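Local structure of uncharacterized conserved protein (Thermotoga maritima, 2ZBV) at residues I2-D7 with I34-E39; V62-V67 with Y87-D92; N186-L191 with A235-I240. The protein binds adenosine and probably cleaves S-adenosyl-L-methionine, with water or a halide as the nucleophile. All coordinates share one frame; numbering follows the deposited sequence.

Contacts 1 and 2 come first along the chain and both reach the same sheet of the N-terminal domain, their centres about 10 Å apart. Strands 2-6 and 62-66 are parallel neighbours there; Gly3 O and Leu5 O probably accept hydrogen bonds from Leu64 N and Val66 N, and both contacts touch the same adenosine. Contact 3 follows in the β-rich C-terminal domain, its centre about 22 and 25 Å from those of contacts 1 and 2. Its strand 237-242 runs on to Val242. Val242, Leu244 and Asn182 of a neighbouring subunit bond to this adenosine, so this site is built from the N-terminal domain of one chain and the C-terminal domain of another, as the other sites probably are.

Contact 1 of 3, residues I2-D7 with I34-E39; sequences IGFLTD and ITHEVE. With ADN (adenosine), chain D.
At Gly3 of strand 2-6, the tip of the Ile34 side chain, CD1, lies against the glycine carbonyl carbon. Phe4 O then receives Ile34 N at 2.7 Å, with the donor standing above the carbonyl plane, and a weak second bond from Thr35 N. The Phe4 ring, with CG anti to the backbone N, presents one face to the edge of His36: the planes stand at 83° and His36 CE1 lies 3.3 Å from Phe4 CD2, a T-shaped pair. Leu5 forms the parallel bridge with Thr35, and its CD1 also packs on Val38 CG2 at 3.8 Å. At Thr6 the backbone N donates to Thr35 O at 3.0 Å, in the carbonyl plane. Its hydroxyl, held between N and carbonyl carbon (chi1 78°), meets His36 ND1 at 2.9 Å and also bonds to Trp8 N. Asp7 leaves the strand with CB against Val38 O, while a water bridges Asp7 O and Val38 O. The carboxylate grips the ribose two-fold: Asp7 OD1 takes adenosine O3' at 2.8 Å and Asp7 OD2 takes adenosine O2' at 2.8 Å. Phe41 N is a further partner of OD2. Asp33, bonded to His36 NE2, would probably polarise the imidazole, and the hydrogen-bonded series Asp33, His36, Thr6 probably helps hold the chain just before the aspartate that binds the ribose diol.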
loop_
_atom_site.group_PDB
_atom_site.type_symbol
_atom_site.label_atom_id
_atom_site.label_comp_id
_atom_site.label_asym_id
_atom_site.label_seq_id
_atom_site.Cartn_x
_atom_site.Cartn_y
_atom_site.Cartn_z
ATOM N N ILE A 2 -11.684 4.493 12.339
ATOM C CA ILE A 2 -10.791 3.480 12.883
ATOM C C ILE A 2 -9.384 3.649 12.291
ATOM O O ILE A 2 -9.228 3.654 11.073
ATOM C CB ILE A 2 -11.313 2.052 12.548
ATOM C CG1 ILE A 2 -12.536 1.729 13.409
ATOM C CG2 ILE A 2 -10.226 1.017 12.782
ATOM C CD1 ILE A 2 -13.226 0.426 13.011
ATOM N N GLY A 3 -8.376 3.805 13.154
ATOM C CA GLY A 3 -6.993 3.942 12.704
ATOM C C GLY A 3 -6.394 2.546 12.766
ATOM O O GLY A 3 -6.356 1.946 13.835
ATOM N N PHE A 4 -5.892 2.047 11.640
ATOM C CA PHE A 4 -5.384 0.673 11.532
ATOM C C PHE A 4 -3.853 0.590 11.429
ATOM O O PHE A 4 -3.254 1.143 10.502
ATOM C CB PHE A 4 -6.063 0.056 10.296
ATOM C CG PHE A 4 -6.130 -1.458 10.277
ATOM C CD1 PHE A 4 -5.690 -2.229 11.352
ATOM C CD2 PHE A 4 -6.636 -2.106 9.144
ATOM C CE1 PHE A 4 -5.753 -3.635 11.300
ATOM C CE2 PHE A 4 -6.704 -3.508 9.076
ATOM C CZ PHE A 4 -6.258 -4.272 10.163
ATOM N N LEU A 5 -3.228 -0.113 12.377
ATOM C CA LEU A 5 -1.765 -0.264 12.418
ATOM C C LEU A 5 -1.353 -1.727 12.686
ATOM O O LEU A 5 -1.794 -2.325 13.667
ATOM C CB LEU A 5 -1.203 0.653 13.514
ATOM C CG LEU A 5 0.284 0.673 13.892
ATOM C CD1 LEU A 5 1.141 0.965 12.677
ATOM C CD2 LEU A 5 0.511 1.763 14.949
ATOM N N THR A 6 -0.513 -2.297 11.818
ATOM C CA THR A 6 -0.050 -3.685 11.977
ATOM C C THR A 6 1.331 -3.912 11.346
ATOM O O THR A 6 1.921 -3.004 10.759
ATOM C CB THR A 6 -0.986 -4.711 11.276
ATOM O OG1 THR A 6 -0.720 -4.705 9.866
ATOM C CG2 THR A 6 -2.475 -4.380 11.509
ATOM N N ASP A 7 1.816 -5.148 11.461
ATOM C CA ASP A 7 3.087 -5.562 10.876
ATOM C C ASP A 7 2.765 -6.658 9.854
ATOM O O ASP A 7 3.624 -7.459 9.502
ATOM C CB ASP A 7 4.030 -6.110 11.965
ATOM C CG ASP A 7 3.473 -7.356 12.669
ATOM O OD1 ASP A 7 2.243 -7.567 12.636
ATOM O OD2 ASP A 7 4.261 -8.117 13.272
ATOM N N ILE A 34 -2.835 3.424 9.108
ATOM C CA ILE A 34 -1.744 4.234 9.617
ATOM C C ILE A 34 -0.538 3.669 8.866
ATOM O O ILE A 34 0.211 4.407 8.223
ATOM C CB ILE A 34 -1.631 4.074 11.150
ATOM C CG1 ILE A 34 -2.857 4.742 11.802
ATOM C CG2 ILE A 34 -0.333 4.703 11.668
ATOM C CD1 ILE A 34 -2.962 4.555 13.303
ATOM N N THR A 35 -0.381 2.349 8.953
ATOM C CA THR A 35 0.655 1.602 8.236
ATOM C C THR A 35 0.555 0.125 8.560
ATOM O O THR A 35 0.157 -0.257 9.652
ATOM C CB THR A 35 2.110 2.043 8.540
ATOM O OG1 THR A 35 3.009 1.215 7.783
ATOM C CG2 THR A 35 2.447 1.876 9.999
ATOM N N HIS A 36 0.906 -0.702 7.590
ATOM C CA HIS A 36 0.871 -2.142 7.778
ATOM C C HIS A 36 2.256 -2.686 7.509
ATOM O O HIS A 36 2.443 -3.897 7.351
ATOM C CB HIS A 36 -0.145 -2.757 6.820
ATOM C CG HIS A 36 -1.557 -2.386 7.144
ATOM N ND1 HIS A 36 -2.188 -2.818 8.288
ATOM C CD2 HIS A 36 -2.434 -1.569 6.515
ATOM C CE1 HIS A 36 -3.394 -2.283 8.352
ATOM N NE2 HIS A 36 -3.568 -1.521 7.288
ATOM N N GLU A 37 3.225 -1.775 7.472
ATOM C CA GLU A 37 4.604 -2.139 7.193
ATOM C C GLU A 37 5.560 -2.054 8.376
ATOM O O GLU A 37 6.764 -1.895 8.182
ATOM C CB GLU A 37 5.156 -1.283 6.051
ATOM C CG GLU A 37 4.329 -1.319 4.774
ATOM C CD GLU A 37 4.080 -2.726 4.279
ATOM O OE1 GLU A 37 5.033 -3.532 4.276
ATOM O OE2 GLU A 37 2.934 -3.025 3.883
ATOM N N VAL A 38 5.041 -2.127 9.597
ATOM C CA VAL A 38 5.931 -2.130 10.752
ATOM C C VAL A 38 6.726 -3.413 10.554
ATOM O O VAL A 38 6.157 -4.423 10.148
ATOM C CB VAL A 38 5.163 -2.261 12.089
ATOM C CG1 VAL A 38 6.159 -2.476 13.231
ATOM C CG2 VAL A 38 4.320 -1.019 12.339
ATOM N N GLU A 39 8.026 -3.391 10.822
ATOM C CA GLU A 39 8.823 -4.598 10.643
ATOM C C GLU A 39 8.243 -5.698 11.513
ATOM O O GLU A 39 7.784 -5.443 12.627
ATOM C CB GLU A 39 10.290 -4.356 11.018
ATOM C CG GLU A 39 10.923 -3.180 10.284
ATOM C CD GLU A 39 10.615 -1.847 10.946
ATOM O OE1 GLU A 39 11.322 -1.491 11.914
ATOM O OE2 GLU A 39 9.664 -1.162 10.515
HETATM O "O5'" ADN D . -2.040 -12.683 14.332
HETATM C "C5'" ADN D . -1.251 -11.682 13.679
HETATM C "C4'" ADN D . 0.124 -11.611 14.337
HETATM O "O4'" ADN D . 0.862 -12.864 14.210
HETATM C "C3'" ADN D . 1.036 -10.528 13.713
HETATM O "O3'" ADN D . 0.876 -9.281 14.388
HETATM C "C2'" ADN D . 2.448 -11.138 13.857
HETATM O "O2'" ADN D . 3.291 -10.330 14.679
HETATM C "C1'" ADN D . 2.242 -12.525 14.459
HETATM N N9 ADN D . 3.140 -13.496 13.809
HETATM C C8 ADN D . 3.066 -13.924 12.500
HETATM N N7 ADN D . 4.012 -14.775 12.247
HETATM C C5 ADN D . 4.756 -14.955 13.360
HETATM C C6 ADN D . 5.897 -15.741 13.687
HETATM N N6 ADN D . 6.485 -16.565 12.735
HETATM N N1 ADN D . 6.391 -15.666 14.943
HETATM C C2 ADN D . 5.835 -14.874 15.882
HETATM N N3 ADN D . 4.763 -14.122 15.615
HETATM C C4 ADN D . 4.202 -14.132 14.385
HETATM O O HOH W 1 5.834 -6.399 8.519
#

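Contact 2 of 3, residues V62-V67 with Y87-D92; sequences VFLVVV and YFVAPD. With ADN (adenosine), chain D.
Strands 62-66 and 87-91 run parallel, their axes 4.5 Å apart and inclined by 19°, as central neighbours in the mixed, mainly parallel sheet of the N-terminal domain. Phe63 N donates to Tyr87 O at 2.6 Å. Val89 N to Phe63 O (2.8 Å) and Val65 N to Val89 O (3.0 Å) follow, both nearly along the C=O axes. Phe63 and Phe88 leave the same side of the sheet, both with CG anti to the carbonyl carbon, and their rings are nearly parallel (8°) but slid apart. Overlap is therefore slight, with Phe63 CD2 against Phe88 CE1 at 3.3 Å, while Tyr87 O sits at the edge of the Phe63 ring. An alanine at Phe63 would lose this ring pairing and would probably loosen the packing on Phe88. On the other side, Val62 CG1 touches Val89 CG2 at 4.0 Å. Beyond the ladder Pro91, which has no N-H to give, sets its CD 3.3 Å from Val65 O. The end of strand 62-66 brings Val66 and Val67 to the ribose, Val66 O lying 3.3 Å from adenosine O3'. Helix 127-140 covers the Val62, Leu64 and Val89 face, whereas helix 43-54 lies against Phe63, Val65 and Val67; strand 2-6 pairs with the far edge of 62-66, and strand 77-82 with that of 87-91.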
loop_
_atom_site.group_PDB
_atom_site.type_symbol
_atom_site.label_atom_id
_atom_site.label_comp_id
_atom_site.label_asym_id
_atom_site.label_seq_id
_atom_site.Cartn_x
_atom_site.Cartn_y
_atom_site.Cartn_z
ATOM N N VAL A 62 -11.010 5.088 17.307
ATOM C CA VAL A 62 -10.709 3.754 17.812
ATOM C C VAL A 62 -9.518 3.240 16.997
ATOM O O VAL A 62 -9.579 3.189 15.776
ATOM C CB VAL A 62 -11.893 2.778 17.613
ATOM C CG1 VAL A 62 -11.464 1.369 17.999
ATOM C CG2 VAL A 62 -13.090 3.212 18.472
ATOM N N PHE A 63 -8.440 2.873 17.678
ATOM C CA PHE A 63 -7.248 2.375 17.005
ATOM C C PHE A 63 -7.135 0.855 17.088
ATOM O O PHE A 63 -7.211 0.271 18.168
ATOM C CB PHE A 63 -5.998 3.012 17.619
ATOM C CG PHE A 63 -5.879 4.493 17.360
ATOM C CD1 PHE A 63 -5.247 4.966 16.212
ATOM C CD2 PHE A 63 -6.401 5.415 18.267
ATOM C CE1 PHE A 63 -5.131 6.343 15.966
ATOM C CE2 PHE A 63 -6.291 6.798 18.033
ATOM C CZ PHE A 63 -5.652 7.257 16.874
ATOM N N LEU A 64 -6.968 0.221 15.936
ATOM C CA LEU A 64 -6.815 -1.231 15.866
ATOM C C LEU A 64 -5.321 -1.454 15.672
ATOM O O LEU A 64 -4.799 -1.232 14.587
ATOM C CB LEU A 64 -7.604 -1.771 14.681
ATOM C CG LEU A 64 -7.487 -3.261 14.339
ATOM C CD1 LEU A 64 -7.794 -4.134 15.549
ATOM C CD2 LEU A 64 -8.464 -3.541 13.206
ATOM N N VAL A 65 -4.639 -1.869 16.736
ATOM C CA VAL A 65 -3.195 -2.045 16.693
ATOM C C VAL A 65 -2.806 -3.500 16.898
ATOM O O VAL A 65 -2.909 -4.027 18.003
ATOM C CB VAL A 65 -2.521 -1.183 17.780
ATOM C CG1 VAL A 65 -1.002 -1.178 17.590
ATOM C CG2 VAL A 65 -3.091 0.230 17.734
ATOM N N VAL A 66 -2.340 -4.138 15.831
ATOM C CA VAL A 66 -1.978 -5.537 15.914
ATOM C C VAL A 66 -0.582 -5.917 15.425
ATOM O O VAL A 66 -0.368 -6.196 14.242
ATOM C CB VAL A 66 -3.018 -6.422 15.169
ATOM C CG1 VAL A 66 -2.743 -7.897 15.446
ATOM C CG2 VAL A 66 -4.433 -6.067 15.621
ATOM N N VAL A 67 0.358 -5.902 16.364
ATOM C CA VAL A 67 1.749 -6.330 16.163
ATOM C C VAL A 67 1.711 -7.275 17.354
ATOM O O VAL A 67 1.927 -6.878 18.504
ATOM C CB VAL A 67 2.746 -5.190 16.381
ATOM C CG1 VAL A 67 4.171 -5.701 16.164
ATOM C CG2 VAL A 67 2.442 -4.055 15.410
ATOM N N TYR A 87 -9.443 5.490 21.837
ATOM C CA TYR A 87 -9.513 4.073 22.182
ATOM C C TYR A 87 -8.498 3.222 21.422
ATOM O O TYR A 87 -8.262 3.444 20.233
ATOM C CB TYR A 87 -10.929 3.567 21.921
ATOM C CG TYR A 87 -11.972 4.307 22.731
ATOM C CD1 TYR A 87 -12.226 3.960 24.061
ATOM C CD2 TYR A 87 -12.680 5.378 22.183
ATOM C CE1 TYR A 87 -13.162 4.663 24.828
ATOM C CE2 TYR A 87 -13.617 6.090 22.941
ATOM C CZ TYR A 87 -13.853 5.726 24.263
ATOM O OH TYR A 87 -14.768 6.428 25.020
ATOM N N PHE A 88 -7.912 2.249 22.123
ATOM C CA PHE A 88 -6.906 1.358 21.541
ATOM C C PHE A 88 -7.201 -0.111 21.790
ATOM O O PHE A 88 -7.212 -0.568 22.932
ATOM C CB PHE A 88 -5.527 1.681 22.106
ATOM C CG PHE A 88 -5.105 3.101 21.880
ATOM C CD1 PHE A 88 -4.357 3.450 20.757
ATOM C CD2 PHE A 88 -5.505 4.104 22.760
ATOM C CE1 PHE A 88 -4.017 4.785 20.508
ATOM C CE2 PHE A 88 -5.168 5.445 22.520
ATOM C CZ PHE A 88 -4.425 5.783 21.394
ATOM N N VAL A 89 -7.438 -0.833 20.702
ATOM C CA VAL A 89 -7.711 -2.261 20.734
ATOM C C VAL A 89 -6.392 -2.937 20.360
ATOM O O VAL A 89 -5.928 -2.811 19.221
ATOM C CB VAL A 89 -8.788 -2.616 19.701
ATOM C CG1 VAL A 89 -9.070 -4.121 19.722
ATOM C CG2 VAL A 89 -10.050 -1.809 19.990
ATOM N N ALA A 90 -5.788 -3.648 21.309
ATOM C CA ALA A 90 -4.500 -4.279 21.052
ATOM C C ALA A 90 -4.092 -5.362 22.049
ATOM O O ALA A 90 -4.736 -5.560 23.084
ATOM C CB ALA A 90 -3.423 -3.206 21.026
ATOM N N PRO A 91 -3.015 -6.096 21.731
ATOM C CA PRO A 91 -2.549 -7.139 22.643
ATOM C C PRO A 91 -1.805 -6.446 23.777
ATOM O O PRO A 91 -1.240 -5.363 23.588
ATOM C CB PRO A 91 -1.620 -7.977 21.765
ATOM C CG PRO A 91 -1.069 -6.968 20.798
ATOM C CD PRO A 91 -2.314 -6.185 20.434
ATOM N N ASP A 92 -1.816 -7.058 24.954
ATOM C CA ASP A 92 -1.132 -6.495 26.115
ATOM C C ASP A 92 0.357 -6.868 26.065
ATOM O O ASP A 92 0.848 -7.605 26.919
ATOM C CB ASP A 92 -1.783 -7.033 27.403
ATOM C CG ASP A 92 -1.122 -6.504 28.662
ATOM O OD1 ASP A 92 -0.784 -5.300 28.703
ATOM O OD2 ASP A 92 -0.948 -7.289 29.618
HETATM O "O5'" ADN D . -2.040 -12.683 14.332
HETATM C "C5'" ADN D . -1.251 -11.682 13.679
HETATM C "C4'" ADN D . 0.124 -11.611 14.337
HETATM O "O4'" ADN D . 0.862 -12.864 14.210
HETATM C "C3'" ADN D . 1.036 -10.528 13.713
HETATM O "O3'" ADN D . 0.876 -9.281 14.388
HETATM C "C2'" ADN D . 2.448 -11.138 13.857
HETATM O "O2'" ADN D . 3.291 -10.330 14.679
HETATM C "C1'" ADN D . 2.242 -12.525 14.459
HETATM N N9 ADN D . 3.140 -13.496 13.809
HETATM C C8 ADN D . 3.066 -13.924 12.500
HETATM N N7 ADN D . 4.012 -14.775 12.247
HETATM C C5 ADN D . 4.756 -14.955 13.360
HETATM C C6 ADN D . 5.897 -15.741 13.687
HETATM N N6 ADN D . 6.485 -16.565 12.735
HETATM N N1 ADN D . 6.391 -15.666 14.943
HETATM C C2 ADN D . 5.835 -14.874 15.882
HETATM N N3 ADN D . 4.763 -14.122 15.615
HETATM C C4 ADN D . 4.202 -14.132 14.385
#

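Contact 3 of 3, residues N186-L191 with A235-I240; sequences NIPFDL and AGFLEI
Two backbone hydrogen bonds join the segments. Leu238 N points at Ile187 O over 2.8 Å, almost straight (175° at the hydrogen) and nearly along the C=O axis, while Phe189 N reaches Gly236 O at 2.9 Å, in the plane of that carbonyl. Between them Pro188 faces Phe237 as an antiparallel, non-hydrogen-bonded pair whose CA atoms are 4.4 Å apart and whose side chains diverge.

One water extends this polar line. It accepts from Asp190 N at 3.0 Å and donates to Gly236 O at 2.7 Å, with a weak further bond to Asp190 OD2. Gly236 O thus has two donors, and the N-H groups of Phe189 and Asp190, at the start of helix 189-192 where no preceding helical carbonyl is available, both find acceptors.

The arrangement is a strand-to-helix transition, where strand 183-185 of the C-terminal domain's β-sheet gives way to helix 189-192. That strand pairs with 237-242, the chain turns at Asn186 and Ile187, and the pairing persists to Pro188, the N-cap residue of the short helix. Gly236 enters the strand with a positive phi of 89°, at which a CB would press against the carbonyl O of Ala235, so glycine suits this position.

Two aromatic rings do most of the side-chain packing. Phe237, with CG beside the backbone N, brings its edge to the carbonyls of the turn: CD1 lies 3.6 Å from Ile187 O, and CE1 lies 3.6 Å from Asn186 O. Phe189, with CG anti to the backbone N (chi1 -157°), makes an apolar contact edge-on to Leu238, CD1 being 3.8 Å from Leu238 CA, and the two side chains cross at about a right angle. Ile187 and Leu238 meet through their CB atoms and both pack on Ile261 of strand 258-262, whereas the Phe237 ring also makes a cation-pi contact with Arg52.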
loop_
_atom_site.group_PDB
_atom_site.type_symbol
_atom_site.label_atom_id
_atom_site.label_comp_id
_atom_site.label_asym_id
_atom_site.label_seq_id
_atom_site.Cartn_x
_atom_site.Cartn_y
_atom_site.Cartn_z
ATOM N N ASN A 186 13.603 9.845 19.722
ATOM C CA ASN A 186 12.536 9.859 20.711
ATOM C C ASN A 186 12.743 11.082 21.597
ATOM O O ASN A 186 12.152 11.199 22.665
ATOM C CB ASN A 186 12.578 8.579 21.549
ATOM C CG ASN A 186 13.827 8.475 22.398
ATOM O OD1 ASN A 186 14.885 9.000 22.041
ATOM N ND2 ASN A 186 13.716 7.780 23.530
ATOM N N ILE A 187 13.588 11.995 21.129
ATOM C CA ILE A 187 13.895 13.225 21.852
ATOM C C ILE A 187 12.941 14.340 21.429
ATOM O O ILE A 187 12.920 14.741 20.267
ATOM C CB ILE A 187 15.339 13.693 21.553
ATOM C CG1 ILE A 187 16.335 12.613 21.975
ATOM C CG2 ILE A 187 15.626 15.005 22.277
ATOM C CD1 ILE A 187 17.726 12.818 21.406
ATOM N N PRO A 188 12.133 14.860 22.367
ATOM C CA PRO A 188 11.220 15.930 21.963
ATOM C C PRO A 188 12.048 17.140 21.551
ATOM O O PRO A 188 13.043 17.462 22.208
ATOM C CB PRO A 188 10.409 16.196 23.233
ATOM C CG PRO A 188 10.506 14.892 23.999
ATOM C CD PRO A 188 11.939 14.502 23.781
ATOM N N PHE A 189 11.660 17.812 20.473
ATOM C CA PHE A 189 12.426 18.977 20.045
ATOM C C PHE A 189 12.391 20.054 21.127
ATOM O O PHE A 189 13.300 20.877 21.218
ATOM C CB PHE A 189 11.891 19.547 18.733
ATOM C CG PHE A 189 12.908 20.356 17.981
ATOM C CD1 PHE A 189 13.916 19.725 17.260
ATOM C CD2 PHE A 189 12.895 21.743 18.039
ATOM C CE1 PHE A 189 14.899 20.463 16.609
ATOM C CE2 PHE A 189 13.875 22.492 17.392
ATOM C CZ PHE A 189 14.880 21.851 16.676
ATOM N N ASP A 190 11.335 20.049 21.939
ATOM C CA ASP A 190 11.205 21.010 23.036
ATOM C C ASP A 190 12.295 20.742 24.066
ATOM O O ASP A 190 12.918 21.668 24.581
ATOM C CB ASP A 190 9.836 20.887 23.713
ATOM C CG ASP A 190 8.725 21.508 22.896
ATOM O OD1 ASP A 190 8.904 22.653 22.427
ATOM O OD2 ASP A 190 7.670 20.859 22.733
ATOM N N LEU A 191 12.515 19.466 24.365
ATOM C CA LEU A 191 13.546 19.075 25.316
ATOM C C LEU A 191 14.886 19.573 24.777
ATOM O O LEU A 191 15.705 20.130 25.512
ATOM C CB LEU A 191 13.581 17.553 25.461
ATOM C CG LEU A 191 14.554 17.020 26.514
ATOM C CD1 LEU A 191 14.022 17.367 27.895
ATOM C CD2 LEU A 191 14.715 15.518 26.375
ATOM N N ALA A 235 5.869 15.478 14.164
ATOM C CA ALA A 235 5.228 15.119 15.424
ATOM C C ALA A 235 5.880 15.804 16.626
ATOM O O ALA A 235 5.567 15.487 17.776
ATOM C CB ALA A 235 5.254 13.605 15.610
ATOM N N GLY A 236 6.791 16.734 16.360
ATOM C CA GLY A 236 7.449 17.448 17.442
ATOM C C GLY A 236 8.723 16.819 17.981
ATOM O O GLY A 236 9.228 17.243 19.022
ATOM N N PHE A 237 9.251 15.817 17.283
ATOM C CA PHE A 237 10.475 15.151 17.720
ATOM C C PHE A 237 11.713 15.598 16.947
ATOM O O PHE A 237 11.630 16.000 15.783
ATOM C CB PHE A 237 10.320 13.636 17.591
ATOM C CG PHE A 237 9.446 13.028 18.652
ATOM C CD1 PHE A 237 9.950 12.783 19.928
ATOM C CD2 PHE A 237 8.112 12.733 18.389
ATOM C CE1 PHE A 237 9.133 12.249 20.930
ATOM C CE2 PHE A 237 7.284 12.201 19.381
ATOM C CZ PHE A 237 7.795 11.958 20.656
ATOM N N LEU A 238 12.863 15.523 17.605
ATOM C CA LEU A 238 14.110 15.910 16.973
ATOM C C LEU A 238 14.451 14.858 15.929
ATOM O O LEU A 238 14.527 13.662 16.232
ATOM C CB LEU A 238 15.235 16.011 18.009
ATOM C CG LEU A 238 16.575 16.507 17.448
ATOM C CD1 LEU A 238 17.371 17.195 18.549
ATOM C CD2 LEU A 238 17.352 15.343 16.848
ATOM N N GLU A 239 14.644 15.314 14.699
ATOM C CA GLU A 239 14.970 14.431 13.588
ATOM C C GLU A 239 16.246 14.893 12.888
ATOM O O GLU A 239 16.540 16.093 12.827
ATOM C CB GLU A 239 13.805 14.419 12.589
ATOM C CG GLU A 239 14.023 13.577 11.331
ATOM C CD GLU A 239 12.783 13.547 10.441
ATOM O OE1 GLU A 239 12.512 14.547 9.743
ATOM O OE2 GLU A 239 12.068 12.525 10.455
ATOM N N ILE A 240 17.017 13.934 12.385
ATOM C CA ILE A 240 18.237 14.255 11.658
ATOM C C ILE A 240 17.972 13.877 10.210
ATOM O O ILE A 240 17.542 12.760 9.924
ATOM C CB ILE A 240 19.465 13.457 12.168
ATOM C CG1 ILE A 240 19.769 13.822 13.621
ATOM C CG2 ILE A 240 20.690 13.767 11.307
ATOM C CD1 ILE A 240 19.169 12.865 14.617
HETATM O O HOH W 2 8.644 19.114 20.850
#